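Side-chain contacts in 3-keto-5-aminohexanoate cleavage protein (Archaeoglobus fulgidus, PDB 3LOT), which probably catalyses the zinc-dependent cleavage of a beta-keto acid such as 3-keto-5-aminohexanoate, on a TIM-barrel scaffold: residues V7-C12 with E302-K307; E99-V104 with E158-I163; F186-H189 with E194-L197. All coordinates share one frame; numbering follows the deposited sequence. Where two conformers were deposited one is given.

Contact 1: V7-C12 with E302-K307; sequences VVIVTC and EILGLK
Ile-9 and Ile-303 meet with their side chains set alike: in each, CG1 lies opposite the carbonyl carbon and beside the backbone N (chi1 -57° and -68°), and the chain then runs on extended to CD1. Each isoleucine thus holds a long arm out from its backbone, and the two reach tip to tip, a geometry that spans the 8.8 Å between the CA atoms of Ile-9 and Ile-303. CD1 of Ile-9 ends 3.8 Å from CG2 of Ile-303, while CD1 of Ile-303 answers by resting 4.0 Å from CG1 of Ile-9. Leu-304 meets the same Ile-9 methyl, also end to end: its fork is turned to the strand, with CG 4.0 Å from Ile-9 CD1 and both branch methyls at nearly the same distance, so that the end of Ile-9 fits against the isopropyl end of Leu-304. At the other end of the contact, CG1 of Val-7 lies 4.2 Å from CD1 of Ile-303, a looser touch by a shorter side chain. The contact is wholly apolar, and branched residues suit it: on the strand, Val-7 and Ile-9 are beta-branched and point to the same side because they alternate with Val-8, whose side chain faces away. In the TIM-barrel fold the last helix, 297-304, lies across the N-terminal mouth of the barrel and covers the inward-facing side chains Val-7 and Ile-9 of strand 7-13, while Val-8, on the other face of the strand, packs on Val-287 of the outer helix 276-289. Strand 7-13 runs parallel to strands 48-54 and 256-259; Asp-256 OD1 accepts a hydrogen bond from Ile-9 N, and Leu-304 also touches Met-48, carrying the helix over to the neighbouring strand.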
ATOM      1  N   VAL D   7      22.185 -10.526 -10.713  1.00 21.07           N
ATOM      2  CA  VAL D   7      22.948  -9.536 -11.445  1.00 19.16           C
ATOM      3  C   VAL D   7      22.171  -8.211 -11.461  1.00 18.19           C
ATOM      4  O   VAL D   7      21.025  -8.163 -11.944  1.00 18.01           O
ATOM      5  CB  VAL D   7      23.265  -9.977 -12.900  1.00 19.36           C
ATOM      6  CG1 VAL D   7      24.026  -8.845 -13.627  1.00 17.94           C
ATOM      7  CG2 VAL D   7      24.082 -11.287 -12.925  1.00 18.40           C
ATOM      8  N   VAL D   8      22.840  -7.160 -10.975  1.00 16.18           N
ATOM      9  CA  VAL D   8      22.275  -5.827 -10.822  1.00 14.93           C
ATOM     10  C   VAL D   8      23.007  -4.904 -11.793  1.00 14.25           C
ATOM     11  O   VAL D   8      24.259  -4.852 -11.781  1.00 14.05           O
ATOM     12  CB  VAL D   8      22.456  -5.279  -9.367  1.00 14.91           C
ATOM     13  CG1 VAL D   8      21.960  -3.812  -9.234  1.00 13.29           C
ATOM     14  CG2 VAL D   8      21.744  -6.137  -8.395  1.00 13.70           C
ATOM     15  N   ILE D   9      22.240  -4.198 -12.638  1.00 12.55           N
ATOM     16  CA  ILE D   9      22.783  -3.103 -13.463  1.00 12.44           C
ATOM     17  C   ILE D   9      22.991  -1.865 -12.584  1.00 11.54           C
ATOM     18  O   ILE D   9      22.044  -1.339 -12.024  1.00 13.25           O
ATOM     19  CB  ILE D   9      21.863  -2.748 -14.664  1.00 12.07           C
ATOM     20  CG1 ILE D   9      21.635  -3.991 -15.540  1.00 13.34           C
ATOM     21  CG2 ILE D   9      22.458  -1.564 -15.472  1.00 10.14           C
ATOM     22  CD1 ILE D   9      20.701  -3.743 -16.773  1.00 10.60           C
ATOM     23  N   VAL D  10      24.240  -1.468 -12.381  1.00 12.20           N
ATOM     24  CA  VAL D  10      24.578  -0.198 -11.765  1.00 11.11           C
ATOM     25  C   VAL D  10      24.895   0.865 -12.840  1.00 11.92           C
ATOM     26  O   VAL D  10      25.875   0.716 -13.630  1.00 11.79           O
ATOM     27  CB  VAL D  10      25.756  -0.352 -10.818  1.00 11.45           C
ATOM     28  CG1 VAL D  10      25.985   0.989 -10.048  1.00 11.38           C
ATOM     29  CG2 VAL D  10      25.490  -1.491  -9.781  1.00  9.76           C
ATOM     30  N   THR D  11      24.077   1.923 -12.885  1.00 11.73           N
ATOM     31  CA  THR D  11      24.272   3.021 -13.825  1.00 12.23           C
ATOM     32  C   THR D  11      24.935   4.155 -13.111  1.00 11.78           C
ATOM     33  O   THR D  11      24.591   4.443 -11.954  1.00 11.66           O
ATOM     34  CB  THR D  11      22.949   3.522 -14.419  1.00 12.08           C
ATOM     35  OG1 THR D  11      22.362   2.463 -15.182  1.00 16.65           O
ATOM     36  CG2 THR D  11      23.230   4.741 -15.333  1.00 13.49           C
ATOM     37  N   CYS D  12      25.924   4.794 -13.739  1.00 11.51           N
ATOM     38  CA  CYS D  12      26.492   5.992 -13.104  1.00 11.70           C
ATOM     39  C   CYS D  12      26.189   7.256 -13.902  1.00 11.39           C
ATOM     40  O   CYS D  12      26.603   7.362 -15.044  1.00 11.85           O
ATOM     41  CB  CYS D  12      27.983   5.849 -12.828  1.00 11.72           C
ATOM     42  SG  CYS D  12      28.563   7.160 -11.692  1.00 14.17           S
ATOM     43  N   GLU D 302      22.793  -7.441 -23.000  1.00 14.77           N
ATOM     44  CA  GLU D 302      21.965  -8.648 -23.166  1.00 14.60           C
ATOM     45  C   GLU D 302      20.699  -8.492 -22.337  1.00 14.46           C
ATOM     46  O   GLU D 302      19.615  -8.898 -22.769  1.00 13.98           O
ATOM     47  CB  GLU D 302      22.759  -9.910 -22.786  1.00 14.97           C
ATOM     48  CG  GLU D 302      22.039 -11.250 -23.043  1.00 16.86           C
ATOM     49  CD  GLU D 302      21.006 -11.615 -21.963  1.00 18.49           C
ATOM     50  OE1 GLU D 302      21.159 -11.154 -20.804  1.00 20.25           O
ATOM     51  OE2 GLU D 302      20.022 -12.341 -22.272  1.00 17.58           O
ATOM     52  N   ILE D 303      20.824  -7.912 -21.150  1.00 13.51           N
ATOM     53  CA  ILE D 303      19.674  -7.721 -20.289  1.00 13.49           C
ATOM     54  C   ILE D 303      18.669  -6.765 -20.911  1.00 12.99           C
ATOM     55  O   ILE D 303      17.499  -7.096 -20.976  1.00 14.05           O
ATOM     56  CB  ILE D 303      20.056  -7.207 -18.883  1.00 13.60           C
ATOM     57  CG1 ILE D 303      20.827  -8.292 -18.109  1.00 14.00           C
ATOM     58  CG2 ILE D 303      18.819  -6.751 -18.134  1.00 13.56           C
ATOM     59  CD1 ILE D 303      21.480  -7.796 -16.817  1.00 16.09           C
ATOM     60  N   LEU D 304      19.108  -5.622 -21.422  1.00 13.09           N
ATOM     61  CA  LEU D 304      18.182  -4.632 -22.024  1.00 12.89           C
ATOM     62  C   LEU D 304      17.951  -4.806 -23.547  1.00 13.69           C
ATOM     63  O   LEU D 304      17.153  -4.077 -24.139  1.00 15.35           O
ATOM     64  CB  LEU D 304      18.712  -3.249 -21.759  1.00 12.45           C
ATOM     65  CG  LEU D 304      18.938  -2.965 -20.274  1.00 12.39           C
ATOM     66  CD1 LEU D 304      19.520  -1.549 -20.096  1.00  9.14           C
ATOM     67  CD2 LEU D 304      17.614  -3.119 -19.537  1.00 10.23           C
ATOM     68  N   GLY D 305      18.603  -5.769 -24.178  1.00 13.49           N
ATOM     69  CA  GLY D 305      18.472  -5.972 -25.636  1.00 13.75           C
ATOM     70  C   GLY D 305      19.047  -4.852 -26.491  1.00 13.09           C
ATOM     71  O   GLY D 305      18.400  -4.376 -27.407  1.00 13.35           O
ATOM     72  N   LEU D 306      20.268  -4.420 -26.171  1.00 12.71           N
ATOM     73  CA  LEU D 306      20.878  -3.267 -26.820  1.00 11.86           C
ATOM     74  C   LEU D 306      21.642  -3.682 -28.057  1.00 12.09           C
ATOM     75  O   LEU D 306      22.026  -4.837 -28.180  1.00 11.36           O
ATOM     76  CB  LEU D 306      21.797  -2.528 -25.853  1.00 11.41           C
ATOM     77  CG  LEU D 306      21.117  -2.003 -24.588  1.00  9.97           C
ATOM     78  CD1 LEU D 306      22.097  -1.115 -23.790  1.00 10.02           C
ATOM     79  CD2 LEU D 306      19.864  -1.272 -25.071  1.00  7.92           C
ATOM     80  N   LYS D 307      21.893  -2.742 -28.957  1.00 12.61           N
ATOM     81  CA  LYS D 307      22.377  -3.113 -30.308  1.00 12.58           C
ATOM     82  C   LYS D 307      23.856  -3.468 -30.413  1.00 13.55           C
ATOM     83  O   LYS D 307      24.275  -4.215 -31.351  1.00 13.24           O
ATOM     84  CB  LYS D 307      21.999  -2.052 -31.324  1.00 13.32           C
ATOM     85  CG  LYS D 307      22.745  -0.721 -31.253  1.00 12.53           C
ATOM     86  CD  LYS D 307      22.061   0.295 -32.112  1.00 11.76           C
ATOM     87  CE  LYS D 307      22.572   1.698 -31.867  1.00 11.08           C
ATOM     88  NZ  LYS D 307      21.913   2.664 -32.769  1.00  8.50           N
TER

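Contact 2: E99-V104 with E158-I163; sequences ERAKVV and EALSRI
This is a small apolar packing contact on the outer layer of the fold, where the turn joining helices 97-100 and 103-107 lies against helix 154-166. Ala-101 and Val-104 come from the turn and from helix 103-107; Leu-160 and Ile-163, three residues apart and so on one side of their helix, meet them. Ala-101 CB stands only 3.4 Å from Leu-160 CD1, tighter than usual for two carbons. A methyl is suited to such a close approach, where the CA atoms of Ala-101 and Leu-160 are 7.1 Å apart. In Leu-160, CG is anti to the backbone N (chi1 -158°), and chi2 of 67° then turns the CD1 branch to the alanine. Ile-163 CD1 approaches the same CB of Ala-101 more loosely, at 4.3 Å. In a TIM barrel, helices such as 154-166 form the outer ring around the parallel strands, and here the inward side of both segments reaches strand 111-115: Val-104 touches Ala-112, and Leu-160 touches Phe-114. Val-104 and Ile-163 cross obliquely, CG1 of the valine 3.9 Å from CG2 of the isoleucine, two beta-branched side chains meeting by methyls close to their backbones. The turn is type I, from Arg-100 to Val-103, and Val-104 N donates a hydrogen bond to Ala-101 O at 2.9 Å, linking the backbones of the two residues that pack. Arg-100 ties the same turn to Thr-87, Arg-151 and Asn-152.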
ATOM      1  N   GLU D  99      14.333  19.528 -30.033  0.60 24.59           N
ATOM      2  CA  GLU D  99      15.710  20.070 -30.072  0.60 24.21           C
ATOM      3  C   GLU D  99      16.615  19.230 -29.198  0.60 24.00           C
ATOM      4  O   GLU D  99      17.736  18.934 -29.594  0.60 23.16           O
ATOM      5  CB  GLU D  99      15.753  21.563 -29.668  0.60 24.23           C
ATOM      6  CG  GLU D  99      17.148  22.233 -29.679  0.60 22.57           C
ATOM      7  CD  GLU D  99      17.819  22.273 -31.048  0.60 20.94           C
ATOM      8  OE1 GLU D  99      17.104  22.307 -32.069  0.60 15.20           O
ATOM      9  OE2 GLU D  99      19.069  22.288 -31.084  0.60 19.42           O
ATOM     10  N   ARG D 100      16.101  18.825 -28.028  1.00 23.72           N
ATOM     11  CA  ARG D 100      16.806  17.923 -27.088  1.00 23.01           C
ATOM     12  C   ARG D 100      17.030  16.556 -27.711  1.00 21.43           C
ATOM     13  O   ARG D 100      18.063  15.884 -27.461  1.00 21.14           O
ATOM     14  CB  ARG D 100      15.955  17.742 -25.805  1.00 24.15           C
ATOM     15  CG  ARG D 100      16.357  18.566 -24.525  1.00 26.47           C
ATOM     16  CD  ARG D 100      15.105  18.973 -23.659  1.00 28.98           C
ATOM     17  NE  ARG D 100      14.344  17.787 -23.308  1.00 34.28           N
ATOM     18  CZ  ARG D 100      13.077  17.700 -22.877  1.00 34.82           C
ATOM     19  NH1 ARG D 100      12.281  18.745 -22.646  1.00 29.06           N
ATOM     20  NH2 ARG D 100      12.611  16.478 -22.645  1.00 38.19           N
ATOM     21  N   ALA D 101      16.083  16.156 -28.560  1.00 20.15           N
ATOM     22  CA  ALA D 101      16.109  14.815 -29.180  1.00 19.06           C
ATOM     23  C   ALA D 101      17.163  14.646 -30.280  1.00 17.80           C
ATOM     24  O   ALA D 101      17.468  13.512 -30.671  1.00 16.48           O
ATOM     25  CB  ALA D 101      14.743  14.457 -29.755  1.00 17.93           C
ATOM     26  N   LYS D 102      17.735  15.746 -30.760  1.00 17.19           N
ATOM     27  CA  LYS D 102      18.643  15.707 -31.947  1.00 16.72           C
ATOM     28  C   LYS D 102      19.896  14.858 -31.767  1.00 15.49           C
ATOM     29  O   LYS D 102      20.500  14.396 -32.737  1.00 14.32           O
ATOM     30  CB  LYS D 102      19.081  17.114 -32.322  1.00 18.13           C
ATOM     31  CG  LYS D 102      17.956  17.944 -32.830  1.00 21.26           C
ATOM     32  CD  LYS D 102      18.431  19.298 -33.301  1.00 25.08           C
ATOM     33  CE  LYS D 102      17.462  19.903 -34.363  1.00 26.18           C
ATOM     34  NZ  LYS D 102      17.466  21.404 -34.196  1.00 28.46           N
ATOM     35  N   VAL D 103      20.296  14.675 -30.522  1.00 13.57           N
ATOM     36  CA  VAL D 103      21.409  13.820 -30.201  1.00 13.54           C
ATOM     37  C   VAL D 103      21.159  12.388 -30.677  1.00 13.28           C
ATOM     38  O   VAL D 103      22.116  11.706 -31.007  1.00 13.24           O
ATOM     39  CB  VAL D 103      21.743  13.875 -28.665  1.00 13.48           C
ATOM     40  CG1 VAL D 103      20.722  13.111 -27.820  1.00 11.70           C
ATOM     41  CG2 VAL D 103      23.125  13.359 -28.414  1.00 13.08           C
ATOM     42  N   VAL D 104      19.888  11.957 -30.771  1.00 13.47           N
ATOM     43  CA  VAL D 104      19.570  10.548 -31.091  1.00 14.00           C
ATOM     44  C   VAL D 104      19.855  10.225 -32.573  1.00 14.37           C
ATOM     45  O   VAL D 104      20.564   9.263 -32.850  1.00 14.41           O
ATOM     46  CB  VAL D 104      18.185  10.111 -30.556  1.00 14.21           C
ATOM     47  CG1 VAL D 104      17.810   8.716 -31.018  1.00 14.11           C
ATOM     48  CG2 VAL D 104      18.178  10.171 -28.990  1.00 14.34           C
ATOM     49  N   GLU D 158       5.082  10.948 -28.889  1.00 15.85           N
ATOM     50  CA  GLU D 158       4.809  10.189 -30.081  1.00 15.31           C
ATOM     51  C   GLU D 158       5.988  10.345 -31.053  1.00 15.12           C
ATOM     52  O   GLU D 158       6.507   9.351 -31.562  1.00 14.27           O
ATOM     53  CB  GLU D 158       3.519  10.668 -30.742  1.00 15.91           C
ATOM     54  CG  GLU D 158       2.266  10.326 -29.961  1.00 16.02           C
ATOM     55  CD  GLU D 158       1.017  11.047 -30.454  1.00 20.52           C
ATOM     56  OE1 GLU D 158       0.943  11.400 -31.660  1.00 19.61           O
ATOM     57  OE2 GLU D 158       0.085  11.240 -29.634  1.00 20.25           O
ATOM     58  N   ALA D 159       6.405  11.586 -31.292  1.00 14.54           N
ATOM     59  CA  ALA D 159       7.490  11.871 -32.245  1.00 14.88           C
ATOM     60  C   ALA D 159       8.821  11.269 -31.742  1.00 14.52           C
ATOM     61  O   ALA D 159       9.603  10.717 -32.536  1.00 13.87           O
ATOM     62  CB  ALA D 159       7.630  13.389 -32.487  1.00 14.20           C
ATOM     63  N   LEU D 160       9.059  11.378 -30.435  1.00 12.83           N
ATOM     64  CA  LEU D 160      10.242  10.810 -29.789  1.00 12.62           C
ATOM     65  C   LEU D 160      10.280   9.283 -29.925  1.00 13.11           C
ATOM     66  O   LEU D 160      11.336   8.728 -30.237  1.00 12.34           O
ATOM     67  CB  LEU D 160      10.340  11.227 -28.323  1.00 12.84           C
ATOM     68  CG  LEU D 160      11.713  11.169 -27.649  1.00 15.56           C
ATOM     69  CD1 LEU D 160      12.622  12.188 -28.270  1.00 16.35           C
ATOM     70  CD2 LEU D 160      11.616  11.381 -26.127  1.00 16.68           C
ATOM     71  N   SER D 161       9.137   8.612 -29.755  1.00 12.22           N
ATOM     72  CA  SER D 161       9.092   7.175 -29.895  1.00 12.75           C
ATOM     73  C   SER D 161       9.544   6.795 -31.303  1.00 12.96           C
ATOM     74  O   SER D 161      10.306   5.845 -31.470  1.00 12.85           O
ATOM     75  CB  SER D 161       7.706   6.622 -29.573  1.00 13.90           C
ATOM     76  OG  SER D 161       6.807   6.738 -30.682  1.00 17.01           O
ATOM     77  N   ARG D 162       9.132   7.568 -32.313  1.00 13.05           N
ATOM     78  CA  ARG D 162       9.536   7.300 -33.670  1.00 14.44           C
ATOM     79  C   ARG D 162      10.999   7.551 -33.956  1.00 13.92           C
ATOM     80  O   ARG D 162      11.641   6.752 -34.627  1.00 12.82           O
ATOM     81  CB  ARG D 162       8.723   8.129 -34.642  1.00 16.01           C
ATOM     82  CG  ARG D 162       7.292   7.630 -34.792  1.00 22.46           C
ATOM     83  CD  ARG D 162       6.580   8.375 -35.952  1.00 27.55           C
ATOM     84  NE  ARG D 162       6.077   9.689 -35.515  1.00 32.01           N
ATOM     85  CZ  ARG D 162       4.965   9.883 -34.787  1.00 35.03           C
ATOM     86  NH1 ARG D 162       4.208   8.847 -34.400  1.00 35.99           N
ATOM     87  NH2 ARG D 162       4.614  11.129 -34.430  1.00 34.07           N
ATOM     88  N   ILE D 163      11.519   8.652 -33.434  1.00 13.00           N
ATOM     89  CA  ILE D 163      12.924   8.973 -33.544  1.00 13.09           C
ATOM     90  C   ILE D 163      13.816   7.858 -32.965  1.00 14.05           C
ATOM     91  O   ILE D 163      14.834   7.470 -33.575  1.00 14.58           O
ATOM     92  CB  ILE D 163      13.240  10.338 -32.881  1.00 12.98           C
ATOM     93  CG1 ILE D 163      12.690  11.476 -33.725  1.00 12.67           C
ATOM     94  CG2 ILE D 163      14.744  10.509 -32.727  1.00 11.39           C
ATOM     95  CD1 ILE D 163      12.473  12.773 -32.957  1.00 15.21           C
TER

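Contact 3: F186-H189 with E194-L197; sequences FMFH and EPPL
Pro-195 and Leu-197 meet Phe-188 in turn as the chain leaves the loop after helix 178-189. Glu-194, whose CA is 6.8 Å from the CA of Phe-188, points its CB away from the helix and makes no contact of its own; its exposed position suits a charged residue. Pro-195 follows with its ring toward the helix: CB lies 3.8 Å from Phe-188 CE1, and CG and CD are each 4.0 Å from that same CE1. The two side chains cross at about a right angle, so one ring carbon of the phenylalanine meets a row of pyrrolidine carbons, a compact apolar surface with no polar hydrogen to bury. The peptide from Pro-195 to Pro-196 is cis; Pro-196 then faces away, and its carbonyl accepts a hydrogen bond from Lys-170 NZ. Here the loop turns into strand 197-203, the helix-to-strand return of a TIM barrel's alternating order, in which the strand hydrogen-bonds through Leu-197 with Asn-231 and Thr-233. Leu-197 turns back toward the helix, and its CD1 comes in aslant near the root of the ring, 4.0 Å from both CB and CG of Phe-188. Phe-188 serves both partners: chi1 of 169° swings CG away from its own N and directs the ring to residues 194-197, and chi2 of 48° turns CE1 to Pro-195. Asn-231 also touches the Phe-188 side chain.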
ATOM      1  N   PHE D 186      -0.079   4.061 -21.227  1.00 13.46           N
ATOM      2  CA  PHE D 186      -0.874   4.515 -22.348  1.00 12.55           C
ATOM      3  C   PHE D 186      -0.087   4.439 -23.650  1.00 12.03           C
ATOM      4  O   PHE D 186      -0.602   3.930 -24.633  1.00 11.06           O
ATOM      5  CB  PHE D 186      -1.391   5.924 -22.081  1.00 11.74           C
ATOM      6  CG  PHE D 186      -2.035   6.583 -23.272  1.00 13.12           C
ATOM      7  CD1 PHE D 186      -3.351   6.330 -23.600  1.00 13.80           C
ATOM      8  CD2 PHE D 186      -1.332   7.483 -24.035  1.00  9.44           C
ATOM      9  CE1 PHE D 186      -3.959   6.971 -24.687  1.00 15.81           C
ATOM     10  CE2 PHE D 186      -1.926   8.124 -25.100  1.00 13.81           C
ATOM     11  CZ  PHE D 186      -3.240   7.872 -25.429  1.00 14.84           C
HETATM   12  N   MSE D 187       1.136   4.961 -23.654  1.00 12.28           N
HETATM   13  CA  MSE D 187       1.977   4.963 -24.859  1.00 12.94           C
HETATM   14  C   MSE D 187       2.371   3.555 -25.287  1.00 12.90           C
HETATM   15  O   MSE D 187       2.474   3.262 -26.488  1.00 12.06           O
HETATM   16  CB  MSE D 187       3.250   5.790 -24.626  1.00 12.46           C
HETATM   17  CG  MSE D 187       3.051   7.321 -24.436  1.00 16.12           C
HETATM   18 SE   MSE D 187       2.200   8.147 -25.962  0.75 18.43          SE
HETATM   19  CE  MSE D 187       3.763   8.049 -27.129  1.00 17.10           C
ATOM     20  N   PHE D 188       2.563   2.686 -24.300  1.00 13.42           N
ATOM     21  CA  PHE D 188       2.786   1.248 -24.545  1.00 14.12           C
ATOM     22  C   PHE D 188       1.560   0.644 -25.178  1.00 14.36           C
ATOM     23  O   PHE D 188       1.657   0.060 -26.240  1.00 13.81           O
ATOM     24  CB  PHE D 188       3.195   0.555 -23.229  1.00 14.01           C
ATOM     25  CG  PHE D 188       3.210  -0.952 -23.263  1.00 16.79           C
ATOM     26  CD1 PHE D 188       3.828  -1.650 -24.270  1.00 14.25           C
ATOM     27  CD2 PHE D 188       2.664  -1.677 -22.197  1.00 19.09           C
ATOM     28  CE1 PHE D 188       3.864  -3.047 -24.261  1.00 19.58           C
ATOM     29  CE2 PHE D 188       2.696  -3.073 -22.192  1.00 20.33           C
ATOM     30  CZ  PHE D 188       3.312  -3.751 -23.226  1.00 19.55           C
ATOM     31  N   HIS D 189       0.391   0.843 -24.580  1.00 15.58           N
ATOM     32  CA  HIS D 189      -0.794   0.179 -25.095  1.00 17.15           C
ATOM     33  C   HIS D 189      -1.258   0.778 -26.406  1.00 16.62           C
ATOM     34  O   HIS D 189      -1.917   0.121 -27.204  1.00 17.42           O
ATOM     35  CB  HIS D 189      -1.921   0.144 -24.056  1.00 18.24           C
ATOM     36  CG  HIS D 189      -1.556  -0.652 -22.838  1.00 22.16           C
ATOM     37  ND1 HIS D 189      -1.931  -0.285 -21.564  1.00 22.20           N
ATOM     38  CD2 HIS D 189      -0.785  -1.761 -22.702  1.00 23.52           C
ATOM     39  CE1 HIS D 189      -1.427  -1.149 -20.699  1.00 24.35           C
ATOM     40  NE2 HIS D 189      -0.741  -2.060 -21.363  1.00 24.45           N
ATOM     41  N   GLU D 194       7.989  -0.110 -27.560  1.00 18.84           N
ATOM     42  CA  GLU D 194       8.123  -1.540 -27.789  1.00 19.53           C
ATOM     43  C   GLU D 194       8.618  -2.274 -26.537  1.00 19.31           C
ATOM     44  O   GLU D 194       9.633  -1.896 -25.940  1.00 18.03           O
ATOM     45  CB  GLU D 194       9.095  -1.794 -28.956  1.00 19.73           C
ATOM     46  CG  GLU D 194       9.006  -3.175 -29.532  1.00 24.27           C
ATOM     47  CD  GLU D 194       7.603  -3.542 -30.103  1.00 30.84           C
ATOM     48  OE1 GLU D 194       6.771  -2.627 -30.370  1.00 32.92           O
ATOM     49  OE2 GLU D 194       7.336  -4.771 -30.292  1.00 33.18           O
ATOM     50  N   PRO D 195       7.934  -3.362 -26.166  1.00 18.75           N
ATOM     51  CA  PRO D 195       8.334  -4.088 -24.981  1.00 18.87           C
ATOM     52  C   PRO D 195       9.537  -4.954 -25.279  1.00 17.96           C
ATOM     53  O   PRO D 195       9.784  -5.231 -26.419  1.00 18.13           O
ATOM     54  CB  PRO D 195       7.131  -4.976 -24.710  1.00 19.07           C
ATOM     55  CG  PRO D 195       6.631  -5.291 -26.018  1.00 19.50           C
ATOM     56  CD  PRO D 195       6.788  -4.001 -26.806  1.00 18.94           C
ATOM     57  N   PRO D 196      10.291  -5.358 -24.260  1.00 17.49           N
ATOM     58  CA  PRO D 196      10.153  -4.974 -22.853  1.00 17.46           C
ATOM     59  C   PRO D 196      10.634  -3.551 -22.614  1.00 16.60           C
ATOM     60  O   PRO D 196      11.671  -3.133 -23.116  1.00 16.01           O
ATOM     61  CB  PRO D 196      11.081  -5.947 -22.123  1.00 17.83           C
ATOM     62  CG  PRO D 196      11.965  -6.484 -23.145  1.00 18.81           C
ATOM     63  CD  PRO D 196      11.334  -6.370 -24.463  1.00 18.59           C
ATOM     64  N   LEU D 197       9.862  -2.818 -21.849  1.00 16.30           N
ATOM     65  CA  LEU D 197      10.173  -1.447 -21.576  1.00 15.12           C
ATOM     66  C   LEU D 197      11.276  -1.381 -20.520  1.00 14.62           C
ATOM     67  O   LEU D 197      11.453  -2.294 -19.715  1.00 14.04           O
ATOM     68  CB  LEU D 197       8.935  -0.716 -21.065  1.00 15.53           C
ATOM     69  CG  LEU D 197       7.633  -0.855 -21.881  1.00 16.46           C
ATOM     70  CD1 LEU D 197       6.559  -0.060 -21.179  1.00 12.99           C
ATOM     71  CD2 LEU D 197       7.787  -0.409 -23.315  1.00 13.98           C
TER

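Contact 1 joins the two ends of the family fold, the first strand, 7-13, and the last helix, 297-304; contacts 2 and 3 both fall between its segments in sequence, one after the other. The centres of contacts 1 and 2 lie 22 Å apart, those of contacts 1 and 3 18 Å, and those of contacts 2 and 3 17 Å. Only contacts 2 and 3 touch, through selenomethionine Met-187 and Glu-158, so helices 154-166 and 178-189 are neighbours. Contact 1 closes the N-terminal end of the barrel, contact 2 packs outer segments together, and contact 3 joins an outer helix to strand 197-203. Strand 48-54, beside 7-13, carries His-50 and His-52, which bind zinc with Glu-262.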